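Local coordinates for protein Ispd/ispf bifunctional enzyme (Campylobacter jejuni, PDB 1W55) that makes 4-diphosphocytidyl-2-C-methyl-D-erythritol from CTP and methylerythritol phosphate, and cyclises the 2-phosphate of that product to methylerythritol cyclodiphosphate with release of CMP, two steps of isoprenoid precursor synthesis, at residues Q288-V293 / G297-N302. Numbering follows the deposited sequence.
Sequences QAYDKV and GFELIN
Y290 and V293, one turn apart on helix 282-295, meet the start of strand 298-308 where a Schellman motif ends the helix and turns the chain into the sheet of the IspF domain. G297, with positive phi, is the C-prime residue; F298 N closes the motif with a hydrogen bond to V293 O (3.3 Å). The strand then leaves at an oblique angle, 122° between the directions of the two short segments, whose axes come within 8.4 Å. V293 has CG1 anti to its backbone N, which sets that methyl 3.5 Å from F298 CB. Beyond CB the F298 side chain leads away from the helix, its ring lying against F211 and Y365. CG of Y290, on the side of CB opposite the backbone N (chi1 -172°), carries the ring to L300, whose CD1 sits over one face in a CH-pi contact, 3.8 Å from the centroid and shifted toward the CE1–CZ rim; L300 CG lies near the same rim. I257 of helix 248-260 packs on Y290 and V293, while L329 of helix 318-329 touches Y290 and L300, so the contact is buried between helices and sheet. E299 starts away from the helix, and its side chain touches K364 and F366. The Y290 ring takes the side chain of L300, the hydroxyl its backbone: OH accepts a nearly straight bond from L300 N, 2.9 Å long with an angle of 170° at the hydrogen.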
loop_
_atom_site.group_PDB
_atom_site.type_symbol
_atom_site.label_atom_id
_atom_site.label_comp_id
_atom_site.label_asym_id
_atom_site.label_seq_id
_atom_site.Cartn_x
_atom_site.Cartn_y
_atom_site.Cartn_z
ATOM N N GLN A 288 38.435 -16.071 9.530
ATOM C CA GLN A 288 37.793 -16.568 10.744
ATOM C C GLN A 288 37.216 -15.443 11.599
ATOM O O GLN A 288 36.187 -15.624 12.252
ATOM C CB GLN A 288 38.774 -17.414 11.562
ATOM C CG GLN A 288 38.998 -18.811 10.995
ATOM C CD GLN A 288 39.981 -19.622 11.821
ATOM O OE1 GLN A 288 39.885 -19.664 13.048
ATOM N NE2 GLN A 288 40.932 -20.257 11.155
ATOM N N ALA A 289 37.887 -14.290 11.606
ATOM C CA ALA A 289 37.374 -13.116 12.310
ATOM C C ALA A 289 36.059 -12.619 11.667
ATOM O O ALA A 289 35.107 -12.287 12.365
ATOM C CB ALA A 289 38.414 -12.014 12.321
ATOM N N TYR A 290 36.021 -12.571 10.337
ATOM C CA TYR A 290 34.801 -12.227 9.612
ATOM C C TYR A 290 33.675 -13.246 9.850
ATOM O O TYR A 290 32.500 -12.863 9.939
ATOM C CB TYR A 290 35.072 -12.055 8.113
ATOM C CG TYR A 290 33.888 -11.500 7.343
ATOM C CD1 TYR A 290 33.114 -10.452 7.866
ATOM C CD2 TYR A 290 33.530 -12.031 6.104
ATOM C CE1 TYR A 290 32.015 -9.958 7.177
ATOM C CE2 TYR A 290 32.436 -11.529 5.393
ATOM C CZ TYR A 290 31.686 -10.493 5.940
ATOM O OH TYR A 290 30.605 -9.994 5.257
ATOM N N ASP A 291 34.026 -14.530 9.962
ATOM C CA ASP A 291 33.049 -15.554 10.349
ATOM C C ASP A 291 32.382 -15.210 11.680
ATOM O O ASP A 291 31.171 -15.369 11.820
ATOM C CB ASP A 291 33.692 -16.942 10.469
ATOM C CG ASP A 291 33.936 -17.609 9.119
ATOM O OD1 ASP A 291 33.331 -17.181 8.102
ATOM O OD2 ASP A 291 34.727 -18.584 8.996
ATOM N N LYS A 292 33.168 -14.764 12.658
ATOM C CA LYS A 292 32.612 -14.340 13.949
ATOM C C LYS A 292 31.593 -13.210 13.798
ATOM O O LYS A 292 30.563 -13.200 14.465
ATOM C CB LYS A 292 33.715 -13.902 14.920
ATOM C CG LYS A 292 34.629 -15.018 15.375
ATOM C CD LYS A 292 33.901 -16.030 16.265
ATOM C CE LYS A 292 34.635 -17.376 16.258
ATOM N NZ LYS A 292 34.463 -18.156 17.520
ATOM N N VAL A 293 31.895 -12.279 12.898
ATOM C CA VAL A 293 31.075 -11.099 12.652
ATOM C C VAL A 293 29.780 -11.500 11.951
ATOM O O VAL A 293 28.711 -10.960 12.234
ATOM C CB VAL A 293 31.881 -10.063 11.820
ATOM C CG1 VAL A 293 30.994 -9.010 11.218
ATOM C CG2 VAL A 293 32.992 -9.445 12.676
ATOM N N GLY A 297 25.272 -11.515 12.878
ATOM C CA GLY A 297 24.277 -10.872 12.037
ATOM C C GLY A 297 24.717 -9.718 11.149
ATOM O O GLY A 297 23.868 -8.999 10.600
ATOM N N PHE A 298 26.023 -9.558 10.982
ATOM C CA PHE A 298 26.574 -8.455 10.209
ATOM C C PHE A 298 27.103 -8.916 8.856
ATOM O O PHE A 298 27.401 -10.100 8.662
ATOM C CB PHE A 298 27.715 -7.801 10.984
ATOM C CG PHE A 298 27.261 -6.900 12.088
ATOM C CD1 PHE A 298 27.415 -7.277 13.419
ATOM C CD2 PHE A 298 26.676 -5.677 11.800
ATOM C CE1 PHE A 298 26.999 -6.437 14.429
ATOM C CE2 PHE A 298 26.265 -4.831 12.805
ATOM C CZ PHE A 298 26.417 -5.198 14.115
ATOM N N GLU A 299 27.261 -7.960 7.946
ATOM C CA GLU A 299 27.737 -8.216 6.597
ATOM C C GLU A 299 28.526 -6.985 6.127
ATOM O O GLU A 299 28.120 -5.851 6.384
ATOM C CB GLU A 299 26.521 -8.445 5.696
ATOM C CG GLU A 299 26.832 -8.786 4.258
ATOM C CD GLU A 299 25.581 -9.095 3.445
ATOM O OE1 GLU A 299 24.458 -9.059 4.018
ATOM O OE2 GLU A 299 25.729 -9.359 2.227
ATOM N N LEU A 300 29.642 -7.215 5.439
ATOM C CA LEU A 300 30.466 -6.132 4.925
ATOM C C LEU A 300 29.835 -5.407 3.735
ATOM O O LEU A 300 29.258 -6.031 2.851
ATOM C CB LEU A 300 31.861 -6.646 4.544
ATOM C CG LEU A 300 32.901 -6.763 5.672
ATOM C CD1 LEU A 300 34.042 -7.678 5.243
ATOM C CD2 LEU A 300 33.452 -5.402 6.098
ATOM N N ILE A 301 29.955 -4.085 3.721
ATOM C CA ILE A 301 29.583 -3.317 2.541
ATOM C C ILE A 301 30.837 -3.040 1.741
ATOM O O ILE A 301 30.868 -3.292 0.536
ATOM C CB ILE A 301 28.856 -1.990 2.905
ATOM C CG1 ILE A 301 27.445 -2.277 3.438
ATOM C CG2 ILE A 301 28.799 -1.068 1.689
ATOM C CD1 ILE A 301 26.738 -1.051 3.998
ATOM N N ASN A 302 31.883 -2.531 2.392
ATOM C CA ASN A 302 33.107 -2.220 1.653
ATOM C C ASN A 302 34.305 -2.089 2.556
ATOM O O ASN A 302 34.153 -1.979 3.772
ATOM C CB ASN A 302 32.944 -0.950 0.801
ATOM C CG ASN A 302 33.104 0.339 1.617
ATOM O OD1 ASN A 302 32.348 0.588 2.552
ATOM N ND2 ASN A 302 34.100 1.148 1.267
#